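Local coordinates for protein alpha-glucosidase ([Eubacterium] rectale, PDB 6PNR) that probably hydrolyses alpha-glycosides of sulfoquinovose, the sulfonated sugar of plant sulfolipids, as a retaining glycosidase of family GH31, at residues 232-238 against 433-437; 259-265 against 535-541; 339-343 against 399-403. All coordinates share one frame. Residue numbers count along the deposited sequence, not the author numbering.

Interaction 1: residues 232-238 against 433-437; sequences PKLPDWV and LGDVV
Segment 232-238 runs extended from Pro232 to Pro235, then turns into 3-10 geometry at 236-238, with Val238 N hydrogen-bonded to Pro235 O at 3.2 Å. It lies over the bend of 433-437, Pro235 nearest Asp435, CA to CA 4.8 Å. Gly434 makes the bend at phi/psi 80/-7, where a CB would jam against the preceding carbonyl; Gly434 O receives a CA-H...O contact from Pro235 CA at 3.3 Å. The Pro235 ring is one bump, lodged over the Asp435-Val436 backbone and against Val437, CG 3.5 Å from Asp435 C and CD 4.0 Å from Val437 CB. Val437, chi1 p, is the bump from the other side, its CG1 4.0 Å from Trp237 CH2 and its CG2 4.0 Å from Leu234 CD2. Trp237, chi1 p, donates from NE1 to Asp435 O at 3.0 Å. These loops enter the first and fifth strands of the (beta/alpha)8 barrel at their N-terminal ends, away from the usual catalytic face, with helix 538-568 against Leu234 and helix 408-429 against Leu433.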
loop_
_atom_site.group_PDB
_atom_site.type_symbol
_atom_site.label_atom_id
_atom_site.label_comp_id
_atom_site.label_asym_id
_atom_site.label_seq_id
_atom_site.Cartn_x
_atom_site.Cartn_y
_atom_site.Cartn_z
ATOM N N PRO A 232 -33.967 18.786 -12.013
ATOM C CA PRO A 232 -35.030 19.791 -11.909
ATOM C C PRO A 232 -34.559 20.965 -11.067
ATOM O O PRO A 232 -33.539 20.907 -10.383
ATOM C CB PRO A 232 -36.185 19.053 -11.219
ATOM C CG PRO A 232 -35.736 17.633 -11.054
ATOM C CD PRO A 232 -34.256 17.596 -11.194
ATOM N N LYS A 233 -35.335 22.044 -11.107
ATOM C CA LYS A 233 -35.146 23.114 -10.139
ATOM C C LYS A 233 -35.430 22.595 -8.732
ATOM O O LYS A 233 -36.218 21.664 -8.536
ATOM C CB LYS A 233 -36.060 24.297 -10.466
ATOM C CG LYS A 233 -35.792 24.876 -11.850
ATOM C CD LYS A 233 -36.546 26.184 -12.101
ATOM C CE LYS A 233 -38.053 25.998 -12.049
ATOM N NZ LYS A 233 -38.773 27.311 -12.181
ATOM N N LEU A 234 -34.753 23.183 -7.752
ATOM C CA LEU A 234 -35.031 22.859 -6.362
ATOM C C LEU A 234 -36.363 23.477 -5.930
ATOM O O LEU A 234 -36.738 24.552 -6.406
ATOM C CB LEU A 234 -33.910 23.371 -5.454
ATOM C CG LEU A 234 -32.554 22.694 -5.570
ATOM C CD1 LEU A 234 -31.526 23.479 -4.778
ATOM C CD2 LEU A 234 -32.626 21.252 -5.057
ATOM N N PRO A 235 -37.083 22.831 -5.007
ATOM C CA PRO A 235 -38.336 23.418 -4.505
ATOM C C PRO A 235 -38.103 24.798 -3.911
ATOM O O PRO A 235 -37.083 25.051 -3.268
ATOM C CB PRO A 235 -38.793 22.421 -3.433
ATOM C CG PRO A 235 -38.114 21.125 -3.781
ATOM C CD PRO A 235 -36.794 21.520 -4.400
ATOM N N ASP A 236 -39.072 25.705 -4.127
ATOM C CA ASP A 236 -38.926 27.065 -3.616
ATOM C C ASP A 236 -38.703 27.095 -2.106
ATOM O O ASP A 236 -38.051 28.014 -1.601
ATOM C CB ASP A 236 -40.151 27.917 -3.963
ATOM C CG ASP A 236 -39.961 28.726 -5.234
ATOM O OD1 ASP A 236 -38.810 28.832 -5.711
ATOM O OD2 ASP A 236 -40.966 29.252 -5.762
ATOM N N TRP A 237 -39.247 26.127 -1.365
ATOM C CA TRP A 237 -39.157 26.230 0.091
ATOM C C TRP A 237 -37.738 26.043 0.626
ATOM O O TRP A 237 -37.484 26.432 1.773
ATOM C CB TRP A 237 -40.097 25.230 0.784
ATOM C CG TRP A 237 -39.938 23.780 0.395
ATOM C CD1 TRP A 237 -40.701 23.094 -0.508
ATOM C CD2 TRP A 237 -38.980 22.838 0.907
ATOM N NE1 TRP A 237 -40.283 21.792 -0.585
ATOM C CE2 TRP A 237 -39.226 21.608 0.266
ATOM C CE3 TRP A 237 -37.943 22.915 1.845
ATOM C CZ2 TRP A 237 -38.475 20.464 0.524
ATOM C CZ3 TRP A 237 -37.194 21.775 2.104
ATOM C CH2 TRP A 237 -37.465 20.566 1.446
ATOM N N VAL A 238 -36.804 25.475 -0.154
ATOM C CA VAL A 238 -35.461 25.295 0.403
ATOM C C VAL A 238 -34.827 26.647 0.706
ATOM O O VAL A 238 -34.010 26.764 1.628
ATOM C CB VAL A 238 -34.531 24.450 -0.509
ATOM C CG1 VAL A 238 -35.190 23.158 -0.970
ATOM C CG2 VAL A 238 -33.982 25.260 -1.679
ATOM N N LEU A 433 -42.034 16.114 -8.682
ATOM C CA LEU A 433 -40.770 16.660 -9.175
ATOM C C LEU A 433 -40.793 18.180 -9.107
ATOM O O LEU A 433 -41.774 18.818 -9.503
ATOM C CB LEU A 433 -40.505 16.217 -10.612
ATOM C CG LEU A 433 -39.645 15.002 -10.953
ATOM C CD1 LEU A 433 -39.200 15.117 -12.413
ATOM C CD2 LEU A 433 -38.431 14.842 -10.036
ATOM N N GLY A 434 -39.714 18.762 -8.589
ATOM C CA GLY A 434 -39.690 20.180 -8.293
ATOM C C GLY A 434 -40.362 20.584 -6.995
ATOM O O GLY A 434 -40.268 21.756 -6.610
ATOM N N ASP A 435 -41.036 19.666 -6.295
ATOM C CA ASP A 435 -41.688 20.027 -5.038
ATOM C C ASP A 435 -41.105 19.325 -3.827
ATOM O O ASP A 435 -41.194 19.857 -2.719
ATOM C CB ASP A 435 -43.186 19.719 -5.086
ATOM C CG ASP A 435 -43.898 20.440 -6.215
ATOM O OD1 ASP A 435 -43.502 21.577 -6.547
ATOM O OD2 ASP A 435 -44.850 19.853 -6.766
ATOM N N VAL A 436 -40.544 18.140 -4.010
ATOM C CA VAL A 436 -39.841 17.427 -2.949
ATOM C C VAL A 436 -38.438 17.154 -3.453
ATOM O O VAL A 436 -38.201 17.078 -4.662
ATOM C CB VAL A 436 -40.533 16.112 -2.536
ATOM C CG1 VAL A 436 -42.011 16.324 -2.254
ATOM C CG2 VAL A 436 -40.325 15.062 -3.584
ATOM N N VAL A 437 -37.495 17.015 -2.533
ATOM C CA VAL A 437 -36.111 16.825 -2.950
ATOM C C VAL A 437 -35.461 15.761 -2.081
ATOM O O VAL A 437 -35.608 15.776 -0.854
ATOM C CB VAL A 437 -35.317 18.150 -2.904
ATOM C CG1 VAL A 437 -35.404 18.809 -1.528
ATOM C CG2 VAL A 437 -33.866 17.917 -3.332
HETATM O O HOH W 1 -41.374 24.811 -5.797
#

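Interaction 2: residues 259-265 against 535-541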
loop_
_atom_site.group_PDB
_atom_site.type_symbol
_atom_site.label_atom_id
_atom_site.label_comp_id
_atom_site.label_asym_id
_atom_site.label_seq_id
_atom_site.Cartn_x
_atom_site.Cartn_y
_atom_site.Cartn_z
ATOM N N LYS A 259 -36.150 25.920 19.792
ATOM C CA LYS A 259 -34.963 26.650 20.235
ATOM C C LYS A 259 -34.319 27.395 19.075
ATOM O O LYS A 259 -33.952 28.572 19.192
ATOM C CB LYS A 259 -33.951 25.674 20.866
ATOM C CG LYS A 259 -32.723 26.347 21.463
ATOM C CD LYS A 259 -31.748 25.303 22.014
ATOM C CE LYS A 259 -30.796 25.927 23.027
ATOM N NZ LYS A 259 -29.917 24.920 23.705
ATOM N N THR A 260 -34.180 26.722 17.938
ATOM C CA THR A 260 -33.582 27.362 16.769
ATOM C C THR A 260 -34.387 28.584 16.339
ATOM O O THR A 260 -33.837 29.680 16.154
ATOM C CB THR A 260 -33.481 26.341 15.638
ATOM O OG1 THR A 260 -32.683 25.239 16.094
ATOM C CG2 THR A 260 -32.841 26.973 14.401
ATOM N N LEU A 261 -35.702 28.420 16.218
ATOM C CA LEU A 261 -36.569 29.541 15.870
ATOM C C LEU A 261 -36.525 30.634 16.935
ATOM O O LEU A 261 -36.545 31.829 16.610
ATOM C CB LEU A 261 -38.002 29.048 15.663
ATOM C CG LEU A 261 -38.221 28.109 14.472
ATOM C CD1 LEU A 261 -39.560 27.382 14.602
ATOM C CD2 LEU A 261 -38.146 28.870 13.152
ATOM N N ASP A 262 -36.473 30.249 18.213
ATOM C CA ASP A 262 -36.415 31.256 19.273
ATOM C C ASP A 262 -35.165 32.113 19.155
ATOM O O ASP A 262 -35.179 33.287 19.546
ATOM C CB ASP A 262 -36.466 30.596 20.652
ATOM C CG ASP A 262 -36.302 31.603 21.786
ATOM O OD1 ASP A 262 -37.218 32.435 21.991
ATOM O OD2 ASP A 262 -35.247 31.573 22.458
ATOM N N ARG A 263 -34.085 31.555 18.608
ATOM C CA ARG A 263 -32.839 32.276 18.398
ATOM C C ARG A 263 -32.813 33.016 17.063
ATOM O O ARG A 263 -31.742 33.454 16.636
ATOM C CB ARG A 263 -31.648 31.308 18.499
ATOM C CG ARG A 263 -30.988 31.262 19.887
ATOM C CD ARG A 263 -31.978 30.978 21.005
ATOM N NE ARG A 263 -31.286 30.489 22.202
ATOM C CZ ARG A 263 -31.882 29.843 23.195
ATOM N NH1 ARG A 263 -33.194 29.603 23.147
ATOM N NH2 ARG A 263 -31.168 29.429 24.227
ATOM N N ASN A 264 -33.958 33.141 16.393
ATOM C CA ASN A 264 -34.091 33.939 15.166
ATOM C C ASN A 264 -33.282 33.372 14.002
ATOM O O ASN A 264 -32.871 34.109 13.099
ATOM C CB ASN A 264 -33.706 35.401 15.410
ATOM C CG ASN A 264 -34.508 36.024 16.524
ATOM O OD1 ASN A 264 -35.715 35.772 16.656
ATOM N ND2 ASN A 264 -33.840 36.815 17.361
ATOM N N ILE A 265 -33.035 32.069 14.008
ATOM C CA ILE A 265 -32.486 31.385 12.844
ATOM C C ILE A 265 -33.654 30.974 11.960
ATOM O O ILE A 265 -34.577 30.292 12.418
ATOM C CB ILE A 265 -31.646 30.167 13.258
ATOM C CG1 ILE A 265 -30.472 30.590 14.151
ATOM C CG2 ILE A 265 -31.162 29.419 12.023
ATOM C CD1 ILE A 265 -29.880 29.429 14.943
ATOM N N TYR A 535 -26.456 24.199 18.448
ATOM C CA TYR A 535 -27.363 24.554 19.533
ATOM C C TYR A 535 -26.720 24.431 20.911
ATOM O O TYR A 535 -27.408 24.646 21.914
ATOM C CB TYR A 535 -28.629 23.699 19.461
ATOM C CG TYR A 535 -28.419 22.203 19.292
ATOM C CD1 TYR A 535 -28.053 21.403 20.369
ATOM C CD2 TYR A 535 -28.637 21.588 18.067
ATOM C CE1 TYR A 535 -27.871 20.033 20.222
ATOM C CE2 TYR A 535 -28.454 20.221 17.907
ATOM C CZ TYR A 535 -28.093 19.446 18.981
ATOM O OH TYR A 535 -27.925 18.088 18.813
ATOM N N ASP A 536 -25.431 24.095 20.980
ATOM C CA ASP A 536 -24.699 24.060 22.239
ATOM C C ASP A 536 -24.279 25.443 22.711
ATOM O O ASP A 536 -23.933 25.595 23.883
ATOM C CB ASP A 536 -23.419 23.226 22.116
ATOM C CG ASP A 536 -23.673 21.722 22.012
ATOM O OD1 ASP A 536 -24.804 21.257 22.272
ATOM O OD2 ASP A 536 -22.708 21.008 21.654
ATOM N N ASP A 537 -24.264 26.444 21.831
ATOM C CA ASP A 537 -23.512 27.668 22.082
ATOM C C ASP A 537 -24.325 28.866 21.619
ATOM O O ASP A 537 -24.662 28.945 20.435
ATOM C CB ASP A 537 -22.172 27.623 21.342
ATOM C CG ASP A 537 -21.290 28.822 21.649
ATOM O OD1 ASP A 537 -20.816 28.925 22.805
ATOM O OD2 ASP A 537 -21.043 29.638 20.733
ATOM N N GLU A 538 -24.612 29.811 22.529
ATOM C CA GLU A 538 -25.464 30.940 22.147
ATOM C C GLU A 538 -24.795 31.811 21.088
ATOM O O GLU A 538 -25.453 32.257 20.145
ATOM C CB GLU A 538 -25.835 31.783 23.373
ATOM C CG GLU A 538 -26.744 31.076 24.371
ATOM C CD GLU A 538 -28.067 30.636 23.763
ATOM O OE1 GLU A 538 -28.637 31.403 22.960
ATOM O OE2 GLU A 538 -28.548 29.528 24.095
ATOM N N ASP A 539 -23.486 32.064 21.227
ATOM C CA ASP A 539 -22.779 32.879 20.242
ATOM C C ASP A 539 -22.854 32.247 18.857
ATOM O O ASP A 539 -23.017 32.952 17.849
ATOM C CB ASP A 539 -21.320 33.081 20.668
ATOM C CG ASP A 539 -20.516 33.908 19.664
ATOM O OD1 ASP A 539 -20.820 35.108 19.502
ATOM O OD2 ASP A 539 -19.580 33.359 19.035
ATOM N N THR A 540 -22.772 30.918 18.793
ATOM C CA THR A 540 -22.882 30.222 17.513
ATOM C C THR A 540 -24.269 30.383 16.911
ATOM O O THR A 540 -24.405 30.590 15.699
ATOM C CB THR A 540 -22.543 28.737 17.685
ATOM O OG1 THR A 540 -21.217 28.606 18.215
ATOM C CG2 THR A 540 -22.588 28.016 16.341
ATOM N N MET A 541 -25.317 30.299 17.736
ATOM C CA MET A 541 -26.663 30.455 17.198
ATOM C C MET A 541 -26.895 31.877 16.691
ATOM O O MET A 541 -27.567 32.079 15.670
ATOM C CB MET A 541 -27.700 30.062 18.248
ATOM C CG MET A 541 -27.748 28.567 18.444
ATOM S SD MET A 541 -29.057 27.993 19.517
ATOM C CE MET A 541 -28.295 28.288 21.098
#
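This is a mixed polar and apolar contact between the C-terminal end of helix 250-262, with the turn that follows it, and the 3-10 turn and first turn of helix 538-568. It sets the helix after the first barrel strand beside the long helix that follows the last, consistent with the closing of the (beta/alpha)8 ring. Met541 lies at its centre and has the largest covered area of any residue here. Its SD is 3.8 Å from Arg263 CG and its CE 3.9 Å from Lys259 CE, while Ile265 CD1 reaches its CB at 4.0 Å, so the methionine fills the space where Arg263 and Met541 come nearest, CA to CA 6.5 Å. Polar groups flank this apolar centre. Arg263 meets Glu538 in a bidentate salt bridge, NE to OE1 at 2.9 Å and NH2 to OE2 at 2.6 Å. Arg263 NH1 also forms a salt bridge with Asp262 OD2 at 2.9 Å, weak as a hydrogen bond, so Asp262, Arg263 and Glu538 make a salt-bridge network. Lys259, with every chi angle t, stretches across to donate from NZ to Tyr535 O at 3.1 Å. The second helix is N-capped by Asp537, whose OD2 accepts from Thr540 N at 2.9 Å. The chemistry implies a junction held by charge pairing as well as shape: two basic side chains reach a carboxylate and a backbone carbonyl, with their aliphatic parts against a methionine.

Interaction 3: residues 339-343 against 399-403; sequences FATKA and DICLY
Residues 339-342 and 400-402 are extended without belonging to a regular strand, and Ala343 and Tyr403 turn off into helical angles. The segments meet antiparallel but strongly splayed, the CA 340 to 343 and CA 399 to 402 directions lying 132° apart. A single beta bridge sets the register: Thr341 and Cys401 form a hydrogen-bonded pair, CA to CA 5.3 Å, flanked by Ala340 with Leu402 at 5.7 Å and Lys342 with Ile400 at 4.4 Å. Cys401 N donates to Thr341 O at 2.6 Å; the return bond, Thr341 N to Cys401 O, is weak at 3.4 Å. CA-H...O contacts follow, Ile400 CA to Thr341 O and Lys342 CA to Asp399 O, each 3.2 Å. Asp399, chi1 t, then swings its carboxylate round so that OD1 accepts from Ala343 N at 2.8 Å, prolonging the pairing by a side chain. Ala340 CB packs on Ile400 CD1 (3.6 Å) and Leu402 CD2 (3.9 Å). Lys342, chi1 m, brings CE to 3.6 Å from Asp399 OD2 and makes a cation-pi contact with Tyr348. Ile400 and Leu402 also touch helix 408-429, and the Ala340 backbone hydrogen-bonds with Tyr348 and Val359. The arrangement is a single antiparallel bridge between the long excursions after the third and fourth barrel strands, 314-319 and 386-389, hence between beta-alpha loops on the C-terminal side of the TIM barrel.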
loop_
_atom_site.group_PDB
_atom_site.type_symbol
_atom_site.label_atom_id
_atom_site.label_comp_id
_atom_site.label_asym_id
_atom_site.label_seq_id
_atom_site.Cartn_x
_atom_site.Cartn_y
_atom_site.Cartn_z
ATOM N N PHE A 339 -34.857 -9.914 -2.022
ATOM C CA PHE A 339 -33.468 -9.646 -1.680
ATOM C C PHE A 339 -32.526 -10.392 -2.617
ATOM O O PHE A 339 -32.829 -11.494 -3.086
ATOM C CB PHE A 339 -33.162 -10.055 -0.230
ATOM C CG PHE A 339 -33.830 -9.187 0.809
ATOM C CD1 PHE A 339 -33.604 -7.820 0.845
ATOM C CD2 PHE A 339 -34.654 -9.748 1.777
ATOM C CE1 PHE A 339 -34.211 -7.018 1.820
ATOM C CE2 PHE A 339 -35.263 -8.962 2.741
ATOM C CZ PHE A 339 -35.039 -7.592 2.764
ATOM N N ALA A 340 -31.367 -9.790 -2.868
ATOM C CA ALA A 340 -30.282 -10.513 -3.525
ATOM C C ALA A 340 -29.892 -11.748 -2.715
ATOM O O ALA A 340 -29.914 -11.743 -1.481
ATOM C CB ALA A 340 -29.070 -9.603 -3.701
ATOM N N THR A 341 -29.505 -12.810 -3.420
ATOM C CA THR A 341 -29.287 -14.116 -2.811
ATOM C C THR A 341 -27.876 -14.615 -3.076
ATOM O O THR A 341 -27.176 -14.132 -3.968
ATOM C CB THR A 341 -30.292 -15.149 -3.344
ATOM O OG1 THR A 341 -30.270 -15.138 -4.779
ATOM C CG2 THR A 341 -31.691 -14.820 -2.869
ATOM N N LYS A 342 -27.458 -15.600 -2.289
ATOM C CA LYS A 342 -26.163 -16.222 -2.499
ATOM C C LYS A 342 -26.293 -17.395 -3.470
ATOM O O LYS A 342 -27.391 -17.771 -3.885
ATOM C CB LYS A 342 -25.569 -16.693 -1.172
ATOM C CG LYS A 342 -25.681 -15.694 -0.043
ATOM C CD LYS A 342 -24.984 -16.213 1.189
ATOM C CE LYS A 342 -23.481 -15.994 1.106
ATOM N NZ LYS A 342 -23.063 -14.786 1.893
ATOM N N ALA A 343 -25.147 -17.982 -3.827
ATOM C CA ALA A 343 -25.164 -19.189 -4.648
ATOM C C ALA A 343 -25.940 -20.315 -3.970
ATOM O O ALA A 343 -26.656 -21.071 -4.635
ATOM C CB ALA A 343 -23.738 -19.638 -4.963
ATOM N N ASP A 399 -20.296 -13.715 -3.657
ATOM C CA ASP A 399 -21.193 -14.860 -3.658
ATOM C C ASP A 399 -22.632 -14.340 -3.661
ATOM O O ASP A 399 -23.414 -14.533 -2.729
ATOM C CB ASP A 399 -20.913 -15.758 -2.451
ATOM C CG ASP A 399 -21.753 -17.012 -2.444
ATOM O OD1 ASP A 399 -22.518 -17.222 -3.407
ATOM O OD2 ASP A 399 -21.641 -17.785 -1.470
ATOM N N ILE A 400 -23.010 -13.671 -4.746
ATOM C CA ILE A 400 -24.297 -12.998 -4.798
ATOM C C ILE A 400 -24.877 -13.134 -6.197
ATOM O O ILE A 400 -24.149 -13.196 -7.194
ATOM C CB ILE A 400 -24.162 -11.522 -4.366
ATOM C CG1 ILE A 400 -25.533 -10.896 -4.105
ATOM C CG2 ILE A 400 -23.355 -10.735 -5.379
ATOM C CD1 ILE A 400 -25.464 -9.615 -3.275
ATOM N N CYS A 401 -26.206 -13.216 -6.255
ATOM C CA CYS A 401 -26.951 -13.432 -7.490
ATOM C C CYS A 401 -28.013 -12.351 -7.618
ATOM O O CYS A 401 -28.757 -12.088 -6.669
ATOM C CB CYS A 401 -27.606 -14.829 -7.513
ATOM S SG CYS A 401 -26.443 -16.233 -7.403
ATOM N N LEU A 402 -28.076 -11.732 -8.790
ATOM C CA LEU A 402 -29.043 -10.690 -9.094
ATOM C C LEU A 402 -30.035 -11.175 -10.143
ATOM O O LEU A 402 -29.679 -11.929 -11.053
ATOM C CB LEU A 402 -28.331 -9.430 -9.584
ATOM C CG LEU A 402 -27.293 -9.079 -8.521
ATOM C CD1 LEU A 402 -26.266 -8.149 -9.065
ATOM C CD2 LEU A 402 -27.987 -8.483 -7.296
ATOM N N TYR A 403 -31.282 -10.734 -9.998
ATOM C CA TYR A 403 -32.323 -11.057 -10.964
ATOM C C TYR A 403 -31.888 -10.756 -12.393
ATOM O O TYR A 403 -32.253 -11.480 -13.323
ATOM C CB TYR A 403 -33.590 -10.276 -10.620
ATOM C CG TYR A 403 -34.772 -10.585 -11.511
ATOM C CD1 TYR A 403 -34.950 -9.923 -12.719
ATOM C CD2 TYR A 403 -35.723 -11.530 -11.132
ATOM C CE1 TYR A 403 -36.038 -10.200 -13.539
ATOM C CE2 TYR A 403 -36.817 -11.816 -11.945
ATOM C CZ TYR A 403 -36.968 -11.147 -13.148
ATOM O OH TYR A 403 -38.051 -11.418 -13.962
#

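How the interactions relate
From the N terminus, the chain passes 232-238 just before barrel strand 242-245, then 259-265 at the end of the next helix. It next reaches 339-343 and 399-403, which close the shortest loop, interaction 3, nested inside both others and joining the loop after helix 328-335 to the one after strand 386-389. At 433-437 interaction 1 closes, bringing the approach to strand 437-439 against that to strand 242-245, the fifth and first strands of the barrel. Interaction 2 closes last, at 535-541, and crosses interaction 1 because their segments alternate; it joins helix 250-262 to helix 538-568. The three contacts do not touch one another.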